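PDB 6K0P: alpha-1,3-glucanase from Paenibacillus glycanilyticus, which hydrolyses alpha-1,3-glucan, as a member of glycoside hydrolase family 87. Local coordinates for residues T448-Q460 against R519-G531. The protein carries 1 engineered substitution. Residues are numbered along the deposited sequence; the frame is centred on the assembly and turned at random.
Sequences TSVGADDKINEYQ and RYGIKLVVRAEQG. With GLC (alpha-D-glucopyranose), chain C; SO4 (sulfate ion), chain I.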
loop_
_atom_site.group_PDB
_atom_site.type_symbol
_atom_site.label_atom_id
_atom_site.label_comp_id
_atom_site.label_asym_id
_atom_site.label_seq_id
_atom_site.Cartn_x
_atom_site.Cartn_y
_atom_site.Cartn_z
ATOM N N THR A 448 20.881 -2.010 -9.801
ATOM C CA THR A 448 22.257 -2.471 -9.657
ATOM C C THR A 448 23.154 -1.272 -9.388
ATOM O O THR A 448 22.824 -0.135 -9.740
ATOM C CB THR A 448 22.752 -3.223 -10.905
ATOM O OG1 THR A 448 22.668 -2.370 -12.058
ATOM C CG2 THR A 448 21.906 -4.474 -11.128
ATOM N N SER A 449 24.305 -1.540 -8.774
ATOM C CA SER A 449 25.255 -0.509 -8.365
ATOM C C SER A 449 26.667 -0.844 -8.839
ATOM O O SER A 449 27.644 -0.709 -8.099
ATOM C CB SER A 449 25.232 -0.326 -6.853
ATOM O OG SER A 449 25.536 -1.550 -6.208
ATOM N N VAL A 450 26.793 -1.274 -10.096
ATOM C CA VAL A 450 28.111 -1.591 -10.639
ATOM C C VAL A 450 28.933 -0.313 -10.715
ATOM O O VAL A 450 28.489 0.690 -11.290
ATOM C CB VAL A 450 27.985 -2.250 -12.019
ATOM C CG1 VAL A 450 29.368 -2.496 -12.612
ATOM C CG2 VAL A 450 27.211 -3.561 -11.930
ATOM N N GLY A 451 30.132 -0.343 -10.133
ATOM C CA GLY A 451 31.000 0.819 -10.140
ATOM C C GLY A 451 30.573 1.939 -9.220
ATOM O O GLY A 451 31.028 3.072 -9.385
ATOM N N ALA A 452 29.721 1.650 -8.240
ATOM C CA ALA A 452 29.169 2.685 -7.384
ATOM C C ALA A 452 30.142 3.096 -6.284
ATOM O O ALA A 452 30.992 2.315 -5.833
ATOM C CB ALA A 452 27.874 2.194 -6.727
ATOM N N ASP A 453 29.993 4.341 -5.846
ATOM C CA ASP A 453 30.576 4.824 -4.609
ATOM C C ASP A 453 29.718 4.349 -3.442
ATOM O O ASP A 453 28.534 4.037 -3.608
ATOM C CB ASP A 453 30.590 6.355 -4.634
ATOM C CG ASP A 453 30.970 6.964 -3.302
ATOM O OD1 ASP A 453 32.158 6.861 -2.913
ATOM O OD2 ASP A 453 30.088 7.548 -2.635
ATOM N N ASP A 454 30.324 4.290 -2.252
ATOM C CA ASP A 454 29.599 3.948 -1.028
ATOM C C ASP A 454 28.859 2.626 -1.210
ATOM O O ASP A 454 27.645 2.521 -1.010
ATOM C CB ASP A 454 28.658 5.089 -0.622
ATOM C CG ASP A 454 28.022 4.889 0.744
ATOM O OD1 ASP A 454 28.736 4.548 1.715
ATOM O OD2 ASP A 454 26.799 5.112 0.859
ATOM N N LYS A 455 29.604 1.610 -1.641
ATOM C CA LYS A 455 29.011 0.350 -2.066
ATOM C C LYS A 455 28.964 -0.620 -0.899
ATOM O O LYS A 455 29.968 -0.831 -0.213
ATOM C CB LYS A 455 29.804 -0.258 -3.225
ATOM C CG LYS A 455 29.077 -1.390 -3.942
ATOM C CD LYS A 455 29.811 -1.792 -5.203
ATOM C CE LYS A 455 29.293 -3.106 -5.754
ATOM N NZ LYS A 455 27.939 -2.971 -6.343
ATOM N N ILE A 456 27.792 -1.208 -0.679
ATOM C CA ILE A 456 27.600 -2.175 0.395
ATOM C C ILE A 456 27.050 -3.502 -0.087
ATOM O O ILE A 456 27.117 -4.486 0.666
ATOM C CB ILE A 456 26.731 -1.613 1.539
ATOM C CG1 ILE A 456 25.395 -1.134 0.988
ATOM C CG2 ILE A 456 27.447 -0.477 2.239
ATOM C CD1 ILE A 456 24.467 -0.568 2.056
ATOM N N ASN A 457 26.512 -3.567 -1.297
ATOM C CA ASN A 457 25.955 -4.793 -1.862
ATOM C C ASN A 457 25.764 -4.570 -3.360
ATOM O O ASN A 457 26.170 -3.538 -3.911
ATOM C CB ASN A 457 24.681 -5.233 -1.131
ATOM C CG ASN A 457 23.563 -4.189 -1.195
ATOM O OD1 ASN A 457 23.451 -3.434 -2.157
ATOM N ND2 ASN A 457 22.729 -4.157 -0.164
ATOM N N GLU A 458 25.137 -5.534 -4.022
ATOM C CA GLU A 458 25.004 -5.497 -5.470
ATOM C C GLU A 458 23.914 -4.551 -5.952
ATOM O O GLU A 458 23.716 -4.419 -7.168
ATOM C CB GLU A 458 24.693 -6.900 -5.979
ATOM C CG GLU A 458 23.408 -7.463 -5.384
ATOM C CD GLU A 458 23.650 -8.458 -4.250
ATOM O OE1 GLU A 458 24.192 -8.065 -3.180
ATOM O OE2 GLU A 458 23.285 -9.642 -4.435
ATOM N N TYR A 459 23.209 -3.887 -5.050
ATOM C CA TYR A 459 22.058 -3.087 -5.428
ATOM C C TYR A 459 22.333 -1.610 -5.203
ATOM O O TYR A 459 23.298 -1.211 -4.536
ATOM C CB TYR A 459 20.854 -3.458 -4.560
ATOM C CG TYR A 459 20.454 -4.905 -4.566
ATOM C CD1 TYR A 459 19.692 -5.422 -5.599
ATOM C CD2 TYR A 459 20.793 -5.742 -3.506
ATOM C CE1 TYR A 459 19.289 -6.752 -5.598
ATOM C CE2 TYR A 459 20.397 -7.075 -3.493
ATOM C CZ TYR A 459 19.646 -7.565 -4.540
ATOM O OH TYR A 459 19.244 -8.885 -4.531
ATOM N N GLN A 460 21.447 -0.792 -5.765
ATOM C CA GLN A 460 21.281 0.556 -5.246
ATOM C C GLN A 460 20.473 0.482 -3.956
ATOM O O GLN A 460 19.708 -0.461 -3.735
ATOM C CB GLN A 460 20.613 1.455 -6.283
ATOM C CG GLN A 460 21.562 1.843 -7.419
ATOM C CD GLN A 460 20.865 2.615 -8.511
ATOM O OE1 GLN A 460 20.102 3.540 -8.227
ATOM N NE2 GLN A 460 21.094 2.231 -9.765
ATOM N N ARG A 519 22.880 3.532 8.300
ATOM C CA ARG A 519 24.042 4.129 7.652
ATOM C C ARG A 519 24.124 5.621 7.955
ATOM O O ARG A 519 24.953 6.038 8.766
ATOM C CB ARG A 519 24.052 3.856 6.147
ATOM C CG ARG A 519 24.005 2.364 5.762
ATOM C CD ARG A 519 25.379 1.711 5.819
ATOM N NE ARG A 519 26.283 2.224 4.788
ATOM C CZ ARG A 519 27.541 1.826 4.632
ATOM N NH1 ARG A 519 28.048 0.901 5.437
ATOM N NH2 ARG A 519 28.293 2.355 3.676
ATOM N N TYR A 520 23.280 6.444 7.329
ATOM C CA TYR A 520 23.376 7.893 7.462
ATOM C C TYR A 520 21.992 8.495 7.649
ATOM O O TYR A 520 20.996 7.970 7.144
ATOM C CB TYR A 520 23.987 8.548 6.208
ATOM C CG TYR A 520 25.212 7.849 5.656
ATOM C CD1 TYR A 520 26.410 7.843 6.363
ATOM C CD2 TYR A 520 25.175 7.212 4.424
ATOM C CE1 TYR A 520 27.529 7.201 5.864
ATOM C CE2 TYR A 520 26.289 6.576 3.911
ATOM C CZ TYR A 520 27.463 6.570 4.640
ATOM O OH TYR A 520 28.576 5.936 4.134
ATOM N N GLY A 521 21.938 9.621 8.359
ATOM C CA GLY A 521 20.703 10.385 8.390
ATOM C C GLY A 521 20.341 10.921 7.019
ATOM O O GLY A 521 19.206 10.770 6.559
ATOM N N ILE A 522 21.306 11.547 6.350
ATOM C CA ILE A 522 21.124 12.139 5.030
ATOM C C ILE A 522 22.237 11.624 4.131
ATOM O O ILE A 522 23.406 11.620 4.531
ATOM C CB ILE A 522 21.170 13.678 5.112
ATOM C CG1 ILE A 522 20.037 14.188 6.007
ATOM C CG2 ILE A 522 21.121 14.306 3.706
ATOM C CD1 ILE A 522 20.203 15.616 6.454
ATOM N N LYS A 523 21.880 11.169 2.931
ATOM C CA LYS A 523 22.867 10.789 1.928
ATOM C C LYS A 523 22.677 11.649 0.689
ATOM O O LYS A 523 21.577 11.695 0.117
ATOM C CB LYS A 523 22.777 9.310 1.553
ATOM C CG LYS A 523 23.785 8.948 0.456
ATOM C CD LYS A 523 23.919 7.444 0.268
ATOM C CE LYS A 523 24.848 7.113 -0.899
ATOM N NZ LYS A 523 24.988 5.633 -1.116
ATOM N N LEU A 524 23.738 12.347 0.292
ATOM C CA LEU A 524 23.825 12.944 -1.033
ATOM C C LEU A 524 24.537 11.921 -1.911
ATOM O O LEU A 524 25.716 11.626 -1.695
ATOM C CB LEU A 524 24.580 14.273 -0.967
ATOM C CG LEU A 524 24.156 15.268 0.122
ATOM C CD1 LEU A 524 24.979 16.569 0.023
ATOM C CD2 LEU A 524 22.662 15.597 0.070
ATOM N N VAL A 525 23.812 11.335 -2.859
ATOM C CA VAL A 525 24.380 10.263 -3.671
ATOM C C VAL A 525 25.476 10.843 -4.556
ATOM O O VAL A 525 25.240 11.778 -5.329
ATOM C CB VAL A 525 23.291 9.560 -4.493
ATOM C CG1 VAL A 525 23.896 8.433 -5.352
ATOM C CG2 VAL A 525 22.198 9.021 -3.562
ATOM N N VAL A 526 26.680 10.281 -4.449
ATOM C CA VAL A 526 27.840 10.778 -5.186
ATOM C C VAL A 526 28.024 10.045 -6.507
ATOM O O VAL A 526 28.312 10.663 -7.536
ATOM C CB VAL A 526 29.093 10.660 -4.291
ATOM C CG1 VAL A 526 30.352 11.042 -5.069
ATOM C CG2 VAL A 526 28.948 11.531 -3.071
ATOM N N ARG A 527 27.882 8.721 -6.496
ATOM C CA ARG A 527 28.010 7.932 -7.716
ATOM C C ARG A 527 27.157 6.685 -7.504
ATOM O O ARG A 527 27.604 5.725 -6.864
ATOM C CB ARG A 527 29.467 7.584 -8.003
ATOM C CG ARG A 527 29.658 6.788 -9.290
ATOM C CD ARG A 527 31.140 6.553 -9.621
ATOM N NE ARG A 527 31.815 5.622 -8.715
ATOM C CZ ARG A 527 32.638 5.994 -7.739
ATOM N NH1 ARG A 527 32.882 7.282 -7.528
ATOM N NH2 ARG A 527 33.219 5.080 -6.968
ATOM N N ALA A 528 25.919 6.732 -8.008
ATOM C CA ALA A 528 24.982 5.632 -7.804
ATOM C C ALA A 528 25.442 4.357 -8.499
ATOM O O ALA A 528 25.141 3.253 -8.031
ATOM C CB ALA A 528 23.597 6.040 -8.311
ATOM N N GLU A 529 26.161 4.494 -9.612
ATOM C CA GLU A 529 26.619 3.396 -10.457
ATOM C C GLU A 529 27.515 4.033 -11.507
ATOM O O GLU A 529 27.611 5.261 -11.589
ATOM C CB GLU A 529 25.447 2.657 -11.122
ATOM C CG GLU A 529 24.553 3.574 -11.936
ATOM C CD GLU A 529 23.332 2.872 -12.491
ATOM O OE1 GLU A 529 22.402 3.569 -12.952
ATOM O OE2 GLU A 529 23.298 1.622 -12.472
ATOM N N GLN A 530 28.161 3.191 -12.317
ATOM C CA GLN A 530 29.084 3.686 -13.336
ATOM C C GLN A 530 28.399 4.721 -14.221
ATOM O O GLN A 530 27.272 4.520 -14.680
ATOM C CB GLN A 530 29.595 2.517 -14.187
ATOM C CG GLN A 530 28.486 1.654 -14.773
ATOM C CD GLN A 530 29.000 0.448 -15.548
ATOM O OE1 GLN A 530 28.335 -0.593 -15.614
ATOM N NE2 GLN A 530 30.184 0.581 -16.135
ATOM N N GLY A 531 29.081 5.850 -14.430
ATOM C CA GLY A 531 28.590 6.895 -15.297
ATOM C C GLY A 531 27.751 7.948 -14.613
ATOM O O GLY A 531 27.394 8.948 -15.254
HETATM C C1 GLC C . 19.158 2.649 -12.820
HETATM C C2 GLC C . 17.883 2.353 -13.547
HETATM C C3 GLC C . 16.958 3.538 -13.649
HETATM C C4 GLC C . 16.790 4.120 -12.272
HETATM C C5 GLC C . 18.162 4.539 -11.790
HETATM C C6 GLC C . 18.071 5.103 -10.401
HETATM O O1 GLC C . 19.894 3.358 -13.621
HETATM O O2 GLC C . 18.153 1.823 -14.833
HETATM O O3 GLC C . 15.695 2.978 -13.903
HETATM O O4 GLC C . 15.917 5.248 -12.282
HETATM O O5 GLC C . 18.987 3.421 -11.689
HETATM O O6 GLC C . 19.312 5.370 -9.812
HETATM S S SO4 I . 33.303 2.775 -0.880
HETATM O O1 SO4 I . 32.622 1.764 -1.701
HETATM O O2 SO4 I . 34.746 2.534 -0.877
HETATM O O3 SO4 I . 33.043 4.111 -1.425
HETATM O O4 SO4 I . 32.812 2.704 0.496
HETATM O O HOH W 1 24.742 -0.679 -12.110
HETATM O O HOH W 2 33.870 2.317 -8.045
HETATM O O HOH W 3 27.471 7.606 -3.563
HETATM O O HOH W 4 26.107 5.171 -3.636
HETATM O O HOH W 5 34.207 5.728 -4.259
HETATM O O HOH W 6 25.541 3.405 2.498
#
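A452 and E529 bring the two backbones together, CA to CA 4.1 Å, at the end of the type II turn from S449 to A452. From there 448-460 loops back to strand 460-462, while E529 lies in the loop that follows strand 520-524. Two main-chain bonds join them: Q530 N to V450 O, and D453 N to R527 O at 2.9 Å. R527 adds a third link: its chain, bent at chi3 (70°), sends NE in the guanidinium plane to G451 O, 2.8 Å away, while D453 CB lies over one face of that group. D453 itself turns OD2 to the hydroxyl of Y555.

At the far end D454 reaches 519-531 with both carboxylate oxygens. Its CG stands anti to the backbone N (chi1 -172°), which carries the group out to three donors. R519 NH2 (3.0 Å) and Y520 OH (2.8 Å) meet D454 OD1 from opposite faces of its plane, and the extended K523 brings NZ to the anti lone pair of D454 OD2 at 2.7 Å. D454, R519 and K523 thus form a salt-bridge network, whose two positive charges probably keep this aspartate ionised. Replacing D454 by alanine would take away both oxygens, and K523 and R519 would probably lose their salt-bridge partner and Y520 its acceptor. I456 CG2 lies 3.2 Å above one face of the R519 guanidinium, and a sulfate, probably from the crystallisation liquor, accepts from the backbone N-H of D454 and of K455.

Beside A528, Q460 and E529 line the sugar. Q460 NE2 donates to T448 O and to the glucose O5, its OE1 accepts from O6, and E529 OE1 accepts from glucose O1 (2.6 Å). Q495 also binds this glucose. The contact folds a long loop between strands of the parallel beta-helix, the pectate lyase-like fold, onto a later coil, and with Q460 and E529 it forms part of a glycan-binding site.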